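Local coordinates for protein probable porin (Pseudomonas aeruginosa, PDB 4FSO) that probably forms a monomeric beta-barrel pore in the outer membrane, as a porin of the OprD family, through which small solutes could pass, at residues A[124-129]-A[193-198]; A[207-212]-A[221-226]; A[359-364]-A[373-378]; A[300-305]-A[334-339]; A[232-237]-A[268-273]. One frame throughout, in Å; residues are numbered along the deposited sequence.

Contact 1 of 5, residues A[124-129]-A[193-198]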
# COMPACT_ATOMS: atom_id res chain seq x y z
N PRO A 124 -0.43 -9.41 2.94
CA PRO A 124 0.95 -9.09 2.55
C PRO A 124 1.21 -7.58 2.54
O PRO A 124 0.34 -6.82 2.13
CB PRO A 124 1.06 -9.66 1.12
CG PRO A 124 -0.15 -10.56 0.96
CD PRO A 124 -1.20 -9.96 1.82
N ASP A 125 2.38 -7.16 3.02
CA ASP A 125 2.79 -5.78 2.92
C ASP A 125 4.25 -5.70 2.48
O ASP A 125 5.15 -5.86 3.29
CB ASP A 125 2.60 -5.06 4.25
CG ASP A 125 2.40 -3.58 4.08
OD1 ASP A 125 1.83 -3.17 3.03
OD2 ASP A 125 2.79 -2.81 4.98
N MET A 126 4.47 -5.44 1.20
CA MET A 126 5.81 -5.50 0.61
C MET A 126 5.82 -4.81 -0.77
O MET A 126 4.76 -4.65 -1.36
CB MET A 126 6.24 -6.97 0.49
CG MET A 126 5.19 -7.89 -0.15
SD MET A 126 5.92 -9.30 -0.98
CE MET A 126 7.18 -8.47 -2.01
N PRO A 127 7.00 -4.40 -1.28
CA PRO A 127 7.06 -3.63 -2.54
C PRO A 127 6.30 -4.20 -3.75
O PRO A 127 5.73 -3.42 -4.51
CB PRO A 127 8.57 -3.58 -2.82
CG PRO A 127 9.16 -3.54 -1.45
CD PRO A 127 8.34 -4.56 -0.69
N LEU A 128 6.27 -5.52 -3.92
CA LEU A 128 5.56 -6.12 -5.04
C LEU A 128 4.05 -6.25 -4.75
O LEU A 128 3.23 -6.39 -5.67
CB LEU A 128 6.22 -7.46 -5.42
CG LEU A 128 7.43 -7.51 -6.38
CD1 LEU A 128 8.30 -6.28 -6.36
CD2 LEU A 128 8.30 -8.70 -6.09
N LEU A 129 3.68 -6.18 -3.47
CA LEU A 129 2.28 -6.22 -3.06
C LEU A 129 2.03 -5.44 -1.74
O LEU A 129 2.25 -5.96 -0.63
CB LEU A 129 1.78 -7.68 -2.94
CG LEU A 129 0.28 -8.02 -3.08
CD1 LEU A 129 0.01 -9.48 -2.74
CD2 LEU A 129 -0.66 -7.13 -2.26
N PHE A 193 0.86 -16.10 -7.38
CA PHE A 193 1.73 -14.94 -7.32
C PHE A 193 2.91 -15.26 -6.46
O PHE A 193 2.76 -15.63 -5.30
CB PHE A 193 1.00 -13.72 -6.75
CG PHE A 193 1.86 -12.46 -6.70
CD1 PHE A 193 1.99 -11.65 -7.82
CD2 PHE A 193 2.52 -12.10 -5.53
CE1 PHE A 193 2.77 -10.47 -7.79
CE2 PHE A 193 3.30 -10.95 -5.48
CZ PHE A 193 3.41 -10.12 -6.62
N ASP A 194 4.10 -15.09 -7.02
CA ASP A 194 5.34 -15.36 -6.31
C ASP A 194 6.08 -14.05 -6.12
O ASP A 194 5.99 -13.14 -6.94
CB ASP A 194 6.21 -16.38 -7.09
CG ASP A 194 5.51 -17.77 -7.27
OD1 ASP A 194 5.39 -18.25 -8.42
OD2 ASP A 194 5.10 -18.38 -6.25
N ALA A 195 6.80 -13.94 -5.01
CA ALA A 195 7.74 -12.85 -4.81
C ALA A 195 8.87 -13.39 -3.96
O ALA A 195 8.70 -14.37 -3.24
CB ALA A 195 7.09 -11.66 -4.13
N TYR A 196 10.04 -12.77 -4.08
CA TYR A 196 11.19 -13.18 -3.28
C TYR A 196 11.85 -11.87 -3.05
O TYR A 196 11.90 -11.04 -3.97
CB TYR A 196 12.13 -14.12 -4.06
CG TYR A 196 11.44 -15.35 -4.60
CD1 TYR A 196 10.83 -15.34 -5.86
CD2 TYR A 196 11.39 -16.53 -3.85
CE1 TYR A 196 10.18 -16.47 -6.35
CE2 TYR A 196 10.75 -17.67 -4.34
CZ TYR A 196 10.15 -17.63 -5.58
OH TYR A 196 9.51 -18.76 -6.04
N GLN A 197 12.36 -11.66 -1.84
CA GLN A 197 12.88 -10.35 -1.49
C GLN A 197 14.10 -10.44 -0.60
O GLN A 197 14.21 -11.31 0.25
CB GLN A 197 11.75 -9.55 -0.84
CG GLN A 197 12.09 -8.15 -0.35
CD GLN A 197 10.89 -7.49 0.36
OE1 GLN A 197 9.74 -7.95 0.24
NE2 GLN A 197 11.16 -6.42 1.11
N LEU A 198 15.04 -9.51 -0.79
CA LEU A 198 16.20 -9.41 0.08
C LEU A 198 16.34 -7.98 0.62
O LEU A 198 16.39 -7.03 -0.15
CB LEU A 198 17.44 -9.84 -0.68
CG LEU A 198 18.67 -10.22 0.14
CD1 LEU A 198 19.66 -10.91 -0.76
CD2 LEU A 198 19.34 -9.02 0.79

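Contact 2 of 5, residues A[207-212]-A[221-226]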
# COMPACT_ATOMS: atom_id res chain seq x y z
N LEU A 207 18.85 1.45 4.10
CA LEU A 207 18.29 0.15 3.81
C LEU A 207 18.19 -0.06 2.28
O LEU A 207 17.64 0.75 1.54
CB LEU A 207 16.93 0.04 4.50
CG LEU A 207 15.89 -0.99 4.06
CD1 LEU A 207 16.43 -2.41 4.18
CD2 LEU A 207 14.61 -0.83 4.87
N LEU A 208 18.75 -1.18 1.83
CA LEU A 208 18.78 -1.54 0.42
C LEU A 208 17.80 -2.68 0.20
O LEU A 208 17.62 -3.53 1.06
CB LEU A 208 20.19 -1.98 -0.00
CG LEU A 208 21.09 -0.92 -0.62
CD1 LEU A 208 20.91 0.41 0.10
CD2 LEU A 208 22.52 -1.38 -0.54
N GLN A 209 17.15 -2.69 -0.95
CA GLN A 209 16.09 -3.64 -1.17
C GLN A 209 16.09 -4.20 -2.57
O GLN A 209 16.04 -3.46 -3.54
CB GLN A 209 14.75 -2.98 -0.96
CG GLN A 209 14.44 -2.54 0.44
CD GLN A 209 12.97 -2.14 0.56
OE1 GLN A 209 12.53 -1.15 -0.04
NE2 GLN A 209 12.21 -2.93 1.30
N TYR A 210 16.12 -5.52 -2.68
CA TYR A 210 15.89 -6.12 -3.97
C TYR A 210 14.70 -7.05 -3.82
O TYR A 210 14.57 -7.72 -2.81
CB TYR A 210 17.12 -6.89 -4.47
CG TYR A 210 16.83 -7.60 -5.77
CD1 TYR A 210 16.69 -6.88 -6.95
CD2 TYR A 210 16.65 -8.97 -5.81
CE1 TYR A 210 16.39 -7.50 -8.14
CE2 TYR A 210 16.33 -9.61 -7.00
CZ TYR A 210 16.21 -8.87 -8.16
OH TYR A 210 15.93 -9.48 -9.35
N ALA A 211 13.85 -7.09 -4.84
CA ALA A 211 12.75 -8.04 -4.86
C ALA A 211 12.37 -8.47 -6.29
O ALA A 211 12.66 -7.77 -7.26
CB ALA A 211 11.52 -7.49 -4.08
N GLN A 212 11.71 -9.62 -6.41
CA GLN A 212 11.52 -10.26 -7.69
C GLN A 212 10.32 -11.19 -7.63
O GLN A 212 10.09 -11.85 -6.61
CB GLN A 212 12.77 -11.04 -8.03
CG GLN A 212 12.67 -11.99 -9.15
CD GLN A 212 14.05 -12.40 -9.62
OE1 GLN A 212 15.05 -11.86 -9.16
NE2 GLN A 212 14.10 -13.34 -10.55
N GLN A 221 8.15 -8.92 -12.54
CA GLN A 221 8.49 -7.62 -12.04
C GLN A 221 9.72 -7.72 -11.12
O GLN A 221 9.80 -8.59 -10.25
CB GLN A 221 7.26 -7.07 -11.30
CG GLN A 221 7.35 -5.63 -10.83
CD GLN A 221 5.99 -5.07 -10.40
OE1 GLN A 221 5.61 -5.14 -9.23
NE2 GLN A 221 5.25 -4.53 -11.36
N ARG A 222 10.68 -6.83 -11.32
CA ARG A 222 11.83 -6.71 -10.44
C ARG A 222 11.75 -5.36 -9.73
O ARG A 222 11.14 -4.41 -10.23
CB ARG A 222 13.15 -6.76 -11.22
CG ARG A 222 13.43 -8.04 -11.97
CD ARG A 222 14.87 -8.03 -12.52
NE ARG A 222 15.04 -7.17 -13.70
CZ ARG A 222 16.16 -6.52 -14.00
NH1 ARG A 222 17.23 -6.60 -13.22
NH2 ARG A 222 16.21 -5.78 -15.10
N TYR A 223 12.41 -5.29 -8.58
CA TYR A 223 12.37 -4.11 -7.76
C TYR A 223 13.69 -3.83 -7.06
O TYR A 223 14.30 -4.73 -6.51
CB TYR A 223 11.27 -4.25 -6.72
CG TYR A 223 11.35 -3.22 -5.61
CD1 TYR A 223 10.74 -1.97 -5.75
CD2 TYR A 223 12.06 -3.48 -4.43
CE1 TYR A 223 10.81 -1.02 -4.73
CE2 TYR A 223 12.15 -2.53 -3.42
CZ TYR A 223 11.51 -1.30 -3.57
OH TYR A 223 11.61 -0.37 -2.57
N LEU A 224 14.11 -2.57 -7.07
CA LEU A 224 15.20 -2.06 -6.25
C LEU A 224 14.68 -0.93 -5.39
O LEU A 224 13.97 -0.07 -5.88
CB LEU A 224 16.32 -1.48 -7.10
CG LEU A 224 17.51 -2.30 -7.58
CD1 LEU A 224 17.11 -3.71 -7.87
CD2 LEU A 224 18.02 -1.64 -8.85
N GLY A 225 15.04 -0.92 -4.12
CA GLY A 225 14.70 0.18 -3.25
C GLY A 225 15.89 0.67 -2.47
O GLY A 225 16.85 -0.07 -2.26
N ALA A 226 15.83 1.93 -2.05
CA ALA A 226 16.78 2.45 -1.08
C ALA A 226 16.09 3.52 -0.23
O ALA A 226 15.60 4.50 -0.75
CB ALA A 226 18.04 3.01 -1.76

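Contact 3 of 5, residues A[359-364]-A[373-378]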
# COMPACT_ATOMS: atom_id res chain seq x y z
N GLU A 359 -5.77 16.39 4.16
CA GLU A 359 -6.13 15.47 5.25
C GLU A 359 -6.13 16.07 6.63
O GLU A 359 -5.29 16.91 6.98
CB GLU A 359 -5.23 14.24 5.25
CG GLU A 359 -5.62 13.22 4.21
CD GLU A 359 -4.97 11.89 4.45
OE1 GLU A 359 -4.29 11.75 5.49
OE2 GLU A 359 -5.13 10.99 3.60
N LEU A 360 -7.08 15.60 7.42
CA LEU A 360 -7.18 15.92 8.82
C LEU A 360 -7.34 14.64 9.63
O LEU A 360 -8.17 13.77 9.31
CB LEU A 360 -8.39 16.81 9.04
CG LEU A 360 -8.11 17.95 10.00
CD1 LEU A 360 -7.04 18.81 9.37
CD2 LEU A 360 -9.40 18.72 10.25
N LYS A 361 -6.53 14.50 10.67
CA LYS A 361 -6.67 13.36 11.55
C LYS A 361 -6.73 13.82 12.99
O LYS A 361 -5.94 14.66 13.42
CB LYS A 361 -5.50 12.41 11.37
CG LYS A 361 -5.62 11.12 12.16
CD LYS A 361 -4.32 10.32 12.07
CE LYS A 361 -4.51 8.86 12.47
NZ LYS A 361 -3.21 8.14 12.60
N TYR A 362 -7.68 13.28 13.74
CA TYR A 362 -7.74 13.56 15.17
C TYR A 362 -7.88 12.34 16.07
O TYR A 362 -8.83 11.56 15.92
CB TYR A 362 -8.82 14.59 15.53
CG TYR A 362 -8.66 15.02 16.95
CD1 TYR A 362 -7.58 15.82 17.32
CD2 TYR A 362 -9.52 14.58 17.95
CE1 TYR A 362 -7.39 16.20 18.62
CE2 TYR A 362 -9.34 14.96 19.26
CZ TYR A 362 -8.27 15.78 19.59
OH TYR A 362 -8.06 16.19 20.90
N ILE A 363 -6.95 12.20 17.00
CA ILE A 363 -6.94 11.11 17.98
C ILE A 363 -7.32 11.62 19.37
O ILE A 363 -6.57 12.40 19.96
CB ILE A 363 -5.54 10.50 18.11
CG1 ILE A 363 -5.11 9.84 16.79
CG2 ILE A 363 -5.53 9.49 19.24
CD1 ILE A 363 -4.42 10.77 15.80
N VAL A 364 -8.47 11.20 19.90
CA VAL A 364 -8.89 11.71 21.20
C VAL A 364 -7.94 11.27 22.31
O VAL A 364 -7.58 10.10 22.40
CB VAL A 364 -10.39 11.41 21.54
CG1 VAL A 364 -10.97 10.39 20.59
CG2 VAL A 364 -10.55 11.00 23.01
N SER A 373 -9.97 7.33 16.54
CA SER A 373 -9.36 8.16 15.51
C SER A 373 -10.40 8.74 14.55
O SER A 373 -11.26 8.02 14.01
CB SER A 373 -8.31 7.36 14.76
OG SER A 373 -7.49 8.23 14.00
N LEU A 374 -10.33 10.06 14.35
CA LEU A 374 -11.16 10.74 13.38
C LEU A 374 -10.29 11.18 12.23
O LEU A 374 -9.29 11.88 12.42
CB LEU A 374 -11.82 11.96 13.99
CG LEU A 374 -12.71 11.56 15.16
CD1 LEU A 374 -13.47 12.76 15.68
CD2 LEU A 374 -13.65 10.45 14.71
N ARG A 375 -10.68 10.77 11.04
CA ARG A 375 -9.85 11.06 9.90
C ARG A 375 -10.66 11.60 8.74
O ARG A 375 -11.65 11.00 8.32
CB ARG A 375 -9.13 9.79 9.48
CG ARG A 375 -7.77 10.03 8.88
CD ARG A 375 -7.33 8.81 8.13
NE ARG A 375 -6.13 9.06 7.36
CZ ARG A 375 -5.69 8.27 6.39
NH1 ARG A 375 -6.36 7.18 6.07
NH2 ARG A 375 -4.57 8.58 5.75
N LEU A 376 -10.21 12.74 8.21
CA LEU A 376 -10.86 13.34 7.06
C LEU A 376 -9.95 13.36 5.84
O LEU A 376 -8.88 13.93 5.88
CB LEU A 376 -11.28 14.76 7.41
CG LEU A 376 -11.86 15.56 6.25
CD1 LEU A 376 -12.94 14.75 5.59
CD2 LEU A 376 -12.42 16.88 6.76
N ARG A 377 -10.40 12.75 4.74
CA ARG A 377 -9.59 12.68 3.51
C ARG A 377 -10.27 13.25 2.25
O ARG A 377 -11.26 12.70 1.75
CB ARG A 377 -9.16 11.24 3.22
CG ARG A 377 -8.53 10.56 4.40
CD ARG A 377 -8.04 9.19 4.01
NE ARG A 377 -6.95 9.27 3.03
CZ ARG A 377 -6.72 8.36 2.10
NH1 ARG A 377 -7.52 7.30 2.00
NH2 ARG A 377 -5.71 8.51 1.26
N ASN A 378 -9.71 14.33 1.72
CA ASN A 378 -10.32 15.01 0.59
C ASN A 378 -9.48 14.95 -0.67
O ASN A 378 -8.30 15.29 -0.67
CB ASN A 378 -10.61 16.48 0.98
CG ASN A 378 -11.24 17.28 -0.14
OD1 ASN A 378 -12.38 17.02 -0.54
ND2 ASN A 378 -10.50 18.26 -0.65

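Contact 4 of 5, residues A[300-305]-A[334-339]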
# COMPACT_ATOMS: atom_id res chain seq x y z
N ASN A 300 4.20 8.88 -5.91
CA ASN A 300 3.01 9.63 -6.28
C ASN A 300 1.71 8.81 -6.26
O ASN A 300 0.75 9.13 -6.96
CB ASN A 300 3.20 10.36 -7.62
CG ASN A 300 4.34 11.36 -7.57
OD1 ASN A 300 4.90 11.63 -6.51
ND2 ASN A 300 4.68 11.94 -8.73
N TYR A 301 1.69 7.76 -5.46
CA TYR A 301 0.41 7.11 -5.20
C TYR A 301 -0.42 7.96 -4.26
O TYR A 301 -0.08 8.10 -3.09
CB TYR A 301 0.54 5.70 -4.62
CG TYR A 301 -0.83 5.16 -4.28
CD1 TYR A 301 -1.80 4.98 -5.28
CD2 TYR A 301 -1.19 4.87 -2.97
CE1 TYR A 301 -3.06 4.51 -4.98
CE2 TYR A 301 -2.46 4.39 -2.66
CZ TYR A 301 -3.39 4.21 -3.67
OH TYR A 301 -4.66 3.72 -3.36
N LEU A 302 -1.51 8.50 -4.78
CA LEU A 302 -2.34 9.46 -4.05
C LEU A 302 -3.69 8.83 -3.72
O LEU A 302 -3.89 7.64 -3.92
CB LEU A 302 -2.48 10.77 -4.84
CG LEU A 302 -1.58 11.83 -4.25
CD1 LEU A 302 -0.11 11.39 -4.28
CD2 LEU A 302 -1.77 13.21 -4.90
N GLN A 303 -4.62 9.63 -3.21
CA GLN A 303 -5.90 9.10 -2.73
C GLN A 303 -6.70 8.48 -3.87
O GLN A 303 -7.31 7.41 -3.71
CB GLN A 303 -6.70 10.19 -2.04
CG GLN A 303 -7.89 9.72 -1.20
CD GLN A 303 -8.71 10.91 -0.69
OE1 GLN A 303 -8.15 11.90 -0.18
NE2 GLN A 303 -10.03 10.83 -0.86
N VAL A 304 -6.64 9.12 -5.03
CA VAL A 304 -7.50 8.75 -6.14
C VAL A 304 -6.78 8.23 -7.39
O VAL A 304 -7.33 7.46 -8.17
CB VAL A 304 -8.48 9.92 -6.44
CG1 VAL A 304 -8.88 9.99 -7.90
CG2 VAL A 304 -9.71 9.74 -5.55
N ASN A 305 -5.53 8.64 -7.56
CA ASN A 305 -4.82 8.42 -8.81
C ASN A 305 -3.39 8.03 -8.51
O ASN A 305 -2.82 8.47 -7.52
CB ASN A 305 -4.86 9.65 -9.73
CG ASN A 305 -4.26 9.38 -11.10
OD1 ASN A 305 -4.82 8.63 -11.87
ND2 ASN A 305 -3.10 9.99 -11.41
N MET A 334 -2.36 17.39 6.76
CA MET A 334 -1.57 17.07 5.58
C MET A 334 -2.20 17.66 4.35
O MET A 334 -3.42 17.70 4.22
CB MET A 334 -1.42 15.55 5.38
CG MET A 334 -0.50 15.14 4.22
SD MET A 334 -1.30 14.90 2.60
CE MET A 334 -1.81 13.18 2.67
N THR A 335 -1.36 18.11 3.42
CA THR A 335 -1.82 18.47 2.09
C THR A 335 -0.76 18.12 1.03
O THR A 335 0.45 18.34 1.23
CB THR A 335 -2.26 19.96 2.00
OG1 THR A 335 -2.91 20.21 0.74
CG2 THR A 335 -1.08 20.91 2.17
N ARG A 336 -1.20 17.55 -0.07
CA ARG A 336 -0.24 17.25 -1.12
C ARG A 336 -0.82 17.49 -2.49
O ARG A 336 -2.04 17.51 -2.69
CB ARG A 336 0.32 15.84 -0.98
CG ARG A 336 -0.74 14.81 -1.16
CD ARG A 336 -0.28 13.47 -0.76
NE ARG A 336 -1.41 12.56 -0.76
CZ ARG A 336 -1.30 11.26 -0.54
NH1 ARG A 336 -0.11 10.74 -0.30
NH2 ARG A 336 -2.39 10.51 -0.56
N TYR A 337 0.09 17.67 -3.43
CA TYR A 337 -0.28 18.08 -4.77
C TYR A 337 0.63 17.38 -5.76
O TYR A 337 1.86 17.41 -5.64
CB TYR A 337 -0.16 19.61 -4.91
CG TYR A 337 -0.41 20.06 -6.32
CD1 TYR A 337 -1.70 20.12 -6.82
CD2 TYR A 337 0.65 20.35 -7.17
CE1 TYR A 337 -1.95 20.48 -8.13
CE2 TYR A 337 0.42 20.72 -8.49
CZ TYR A 337 -0.89 20.79 -8.96
OH TYR A 337 -1.14 21.17 -10.26
N VAL A 338 0.03 16.75 -6.76
CA VAL A 338 0.83 16.09 -7.78
C VAL A 338 0.41 16.63 -9.13
O VAL A 338 -0.78 16.74 -9.42
CB VAL A 338 0.71 14.53 -7.72
CG1 VAL A 338 1.38 13.86 -8.94
CG2 VAL A 338 1.29 14.01 -6.43
N ASN A 339 1.39 16.98 -9.95
CA ASN A 339 1.14 17.38 -11.33
C ASN A 339 1.73 16.34 -12.27
O ASN A 339 2.91 16.03 -12.15
CB ASN A 339 1.82 18.71 -11.61
CG ASN A 339 1.40 19.29 -12.94
OD1 ASN A 339 0.29 19.08 -13.39
ND2 ASN A 339 2.31 20.03 -13.57

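Contact 5 of 5, residues A[232-237]-A[268-273]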
# COMPACT_ATOMS: atom_id res chain seq x y z
N VAL A 232 20.28 16.23 10.12
CA VAL A 232 20.95 17.36 9.45
C VAL A 232 20.06 18.61 9.40
O VAL A 232 19.23 18.75 8.50
CB VAL A 232 21.48 16.98 8.02
CG1 VAL A 232 20.47 16.15 7.24
CG2 VAL A 232 21.92 18.23 7.24
N GLY A 233 20.20 19.50 10.38
CA GLY A 233 21.02 19.26 11.55
C GLY A 233 20.14 19.32 12.79
O GLY A 233 20.40 18.64 13.78
N ALA A 234 19.09 20.15 12.72
CA ALA A 234 18.09 20.25 13.78
C ALA A 234 16.86 19.40 13.44
O ALA A 234 16.02 19.10 14.29
CB ALA A 234 17.67 21.69 13.98
N GLY A 235 16.78 19.03 12.17
CA GLY A 235 15.70 18.21 11.68
C GLY A 235 16.24 16.94 11.06
O GLY A 235 17.42 16.66 11.16
N LYS A 236 15.37 16.18 10.40
CA LYS A 236 15.76 14.87 9.89
C LYS A 236 15.47 14.76 8.39
O LYS A 236 14.35 14.99 7.94
CB LYS A 236 15.03 13.77 10.67
CG LYS A 236 15.90 12.56 10.98
CD LYS A 236 15.90 12.21 12.48
CE LYS A 236 16.98 11.16 12.81
NZ LYS A 236 16.94 9.92 11.96
N LEU A 237 16.50 14.42 7.62
CA LEU A 237 16.36 14.39 6.17
C LEU A 237 16.15 12.97 5.62
O LEU A 237 16.86 12.05 5.98
CB LEU A 237 17.59 15.00 5.53
CG LEU A 237 17.57 14.82 4.02
CD1 LEU A 237 16.73 15.93 3.41
CD2 LEU A 237 18.98 14.77 3.44
N TYR A 268 12.18 16.60 4.45
CA TYR A 268 12.90 17.26 5.51
C TYR A 268 11.93 17.58 6.65
O TYR A 268 10.89 18.21 6.46
CB TYR A 268 13.63 18.53 5.02
CG TYR A 268 14.37 19.17 6.17
CD1 TYR A 268 15.32 18.44 6.88
CD2 TYR A 268 14.08 20.45 6.60
CE1 TYR A 268 15.98 18.99 7.95
CE2 TYR A 268 14.74 21.01 7.68
CZ TYR A 268 15.70 20.27 8.35
OH TYR A 268 16.38 20.79 9.42
N ALA A 269 12.28 17.11 7.84
CA ALA A 269 11.37 17.17 8.97
C ALA A 269 12.04 17.75 10.22
O ALA A 269 13.06 17.23 10.71
CB ALA A 269 10.79 15.79 9.26
N GLN A 270 11.45 18.82 10.74
CA GLN A 270 12.00 19.53 11.88
C GLN A 270 10.86 20.09 12.70
O GLN A 270 9.99 20.78 12.17
CB GLN A 270 12.93 20.66 11.44
CG GLN A 270 13.30 21.59 12.58
CD GLN A 270 14.26 22.69 12.17
OE1 GLN A 270 14.59 22.86 10.99
NE2 GLN A 270 14.72 23.45 13.16
N GLY A 271 10.87 19.81 14.00
CA GLY A 271 9.71 20.08 14.82
C GLY A 271 8.62 19.16 14.31
O GLY A 271 8.88 17.99 13.98
N GLY A 272 7.41 19.69 14.22
CA GLY A 272 6.30 18.91 13.67
C GLY A 272 6.03 19.20 12.21
O GLY A 272 4.94 18.91 11.71
N HIS A 273 7.02 19.77 11.53
CA HIS A 273 6.85 20.22 10.16
C HIS A 273 7.63 19.34 9.20
O HIS A 273 8.75 18.90 9.48
CB HIS A 273 7.28 21.68 10.00
CG HIS A 273 6.45 22.65 10.79
ND1 HIS A 273 5.43 23.39 10.23
CD2 HIS A 273 6.50 23.01 12.10
CE1 HIS A 273 4.88 24.16 11.15
NE2 HIS A 273 5.51 23.95 12.30

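Contact 1 of 5, residues A[124-129]-A[193-198]
Apolar packing carries most of this buried contact. Ala195, whose small methyl leaves room above the strand, receives two side chains at once: Met126 CE reaches its CB at 3.8 Å, and Leu128 CD2 meets the same CB at 3.8 Å. The thioether gets there by a bend at chi3 (-50°), which turns its methyl down onto the strand. Further along, Phe193 has CG anti to its backbone N (chi1 -179°), which puts CZ against Leu128, 4.1 Å from Leu128 CB; Leu129 CB approaches CE2 of the same ring more loosely.

Segment 124-129 folds back on itself here in a type I turn from Met126 to Leu129, with Met126 N bonded to Leu129 O at 2.9 Å. Proline suits its second position, since its ring already fixes the phi that the turn requires. The turn lies in the long excursion between two barrel strands that probably corresponds to the inward-folded constriction loop L3 of OprD-family channels, and it rests on the inner face of strand 193-203.

Polar groups join in by packing. Gln197, an extended chain, slides past Met126 in the opposite direction, with Met126 CE packed 3.4 Å from Gln197 OE1, and crosses Pro127 at about a right angle, with Pro127 CD 3.8 Å from Gln197 OE1. Its NE2 is hydrogen-bonded to Asp199, which gives this buried amide a polar partner while its flank meets carbon.

Contact 2 of 5, residues A[207-212]-A[221-226]
Strands 206-215 and 219-231 form an antiparallel beta hairpin in the barrel wall, their local axes 4.5 Å apart. Gln209 with Gly225 and Ala211 with Tyr223 are the hydrogen-bonded pairs; Gly225 N gives Gln209 O a bond of 2.8 Å in the carbonyl plane. On the inner face Tyr223 lies across to Gln209, and its OH donates to Gln209 OE1 at 2.8 Å, from above the amide plane. Amide and ring stand nearly perpendicular, 87° apart. Gly225, lacking a side chain, makes room for that phenol. On the outer face Tyr210 receives Leu224 CD1 at its ring edge, and its OH, passed by Arg222 CD, donates to Gln212 OE1 at 2.5 Å. Leu208, Leu224 and Ala226, the last touched by a bound detergent, suit lipid; toward Gln212 and Arg222 this face turns polar.

In the second shell Pro127 and Leu128 pack on Tyr223, Arg222 NH2 pairs with Asp245 OD2, and Gln209 NE2 is hydrogen-bonded to Asp199 OD1.

Contact 3 of 5, residues A[359-364]-A[373-378]
Glu359 OE2 is gripped by one salt bridge, from Arg377 NE at 2.6 Å, which arrives fairly straight (158°). The oxygen lies near the guanidinium plane, at its edge, but is itself met from above the carboxylate plane, the two flat groups being almost perpendicular. A weak second arm comes to the other oxygen, Glu359 OE1, from Arg375 NH2 at 3.2 Å. Glu359, Arg375 and Arg377 thus form a salt-bridge network, in which the acid's charge probably eases the repulsion between the arginines. Arg377 CD lies over one face of the Arg375 guanidinium, toward its rim, and the bend at chi3 (66°) then turns NE to Glu359 OE2. Lys361 stretches out fully, its CE passing Ser373 OG at 3.4 Å.

Leucines suit the other face, which turns toward the membrane: Leu360 CB meets Leu376 CB at 3.9 Å, and Tyr362 and Leu374 pair likewise. Between the faces, paired backbone bonds link Leu360 with Leu376 and Tyr362 with Leu374, all in the carbonyl planes.

This is an antiparallel hairpin of a porin barrel wall, greasy outside and charged inside; its arginines and lysine probably belong to the row of basic residues that lines the pore in OprD-family channels.

Contact 4 of 5, residues A[300-305]-A[334-339]
Segment 300-305 is an irregular loop, tightened by a bond from Leu302 N to Asn305 O (3.0 Å), and it faces the extended strand 334-339 at more than sheet spacing, the nearest CA atoms, of Asn300 and Val338, being 7.0 Å apart.

Leu302 is the centre of the contact. Its branched end meets Arg336 tip to tip, so that Leu302 CG lies 3.5 Å above one face of the Arg336 guanidinium, toward the rim. Met334 CE occupies the opposite face of that group, also toward the rim, and the flat cation is sandwiched between two apolar side chains that leave its N-H edges for polar partners. Arg336 starts from the crowded position, with CG between the backbone N and carbonyl carbon (chi1 64°), and then runs extended to NE. Asp357 takes that NE in a salt bridge and also accepts from Gln303 N, thereby tying the loop backbone to the same acid. Leu302 also turns CD2 to Val338 CG2 at 3.5 Å. Val338 CG1 meets Asn300 ND2 at 3.8 Å, whose amide is held by Ser314 and Gln316. Valine suits this spot, offering CG1 to Asn300 and CG2 to Leu302.

The loop, probably the inward-folded L7 of this family, therefore lies inside the barrel against strand 331-344, with strands 313-322 and 350-363 flanking that strand.

Contact 5 of 5, residues A[232-237]-A[268-273]
The Tyr268 ring has Leu237 CA at its edge, near the ring plane and 4.2 Å from CD1, while the carbonyl oxygens of Val232 and Lys236 approach obliquely. Val232 O comes to 3.3 Å from CE1 of this ring. With CG anti to the backbone N (chi1 -180°), the tyrosine leans across its neighbour strand and carries its OH over the turn, 3.3 Å from Gly235 N. The other flat group, the amide of Gln270, takes a bond from the same hydroxyl: Tyr268 OH donates to Gln270 OE1 at 3.2 Å, well above the amide plane. An extended chain lets Gln270 run beside the loop, where its NE2 lies 3.5 Å from Ala234 CB.

Glycine suits position 235 because the phenol, Gln270 CB and Ala269 O crowd in on its alpha carbon; Gly235 CA is 3.0 Å from Ala269 O. Beyond it the strands pair: Lys236 N bonds Ala269 O at 2.6 Å, and Ala269 N returns a bond to Lys236 O. At Gly271, where phi is positive, the chain enters a type II' turn, Gln270 to His273, between two barrel strands. These short connections are probably on the periplasmic rim.

Leu237, on the same side as Tyr268, touches a bound detergent, whereas Lys236 points from the other face. An apolar side chain beside an amphipathic phenol is consistent with the membrane-water boundary near the periplasmic rim.

How the contacts relate
Contacts 1 and 4 are the buried ones, each setting an inward-folded segment, a turn in contact 1 and an irregular loop in contact 4, against the inner face of a barrel strand mainly by side chains, without a cross-segment hydrogen bond. Contacts 2, 3 and 5 join neighbouring wall strands through backbone bonds; contact 2 is partly buried, while contacts 3 and 5 lie at the surface. Contact 1 adjoins contact 2, since strands 193-203 and 206-215 are neighbours and Tyr196 N probably bonds Gln212 O. Contacts 3 and 4 likewise meet between strands 331-344 and 350-363. Chemistry follows position: mostly carbon packing in contact 1, arginines in contacts 3 and 4, and glycine-rich turns in contact 5.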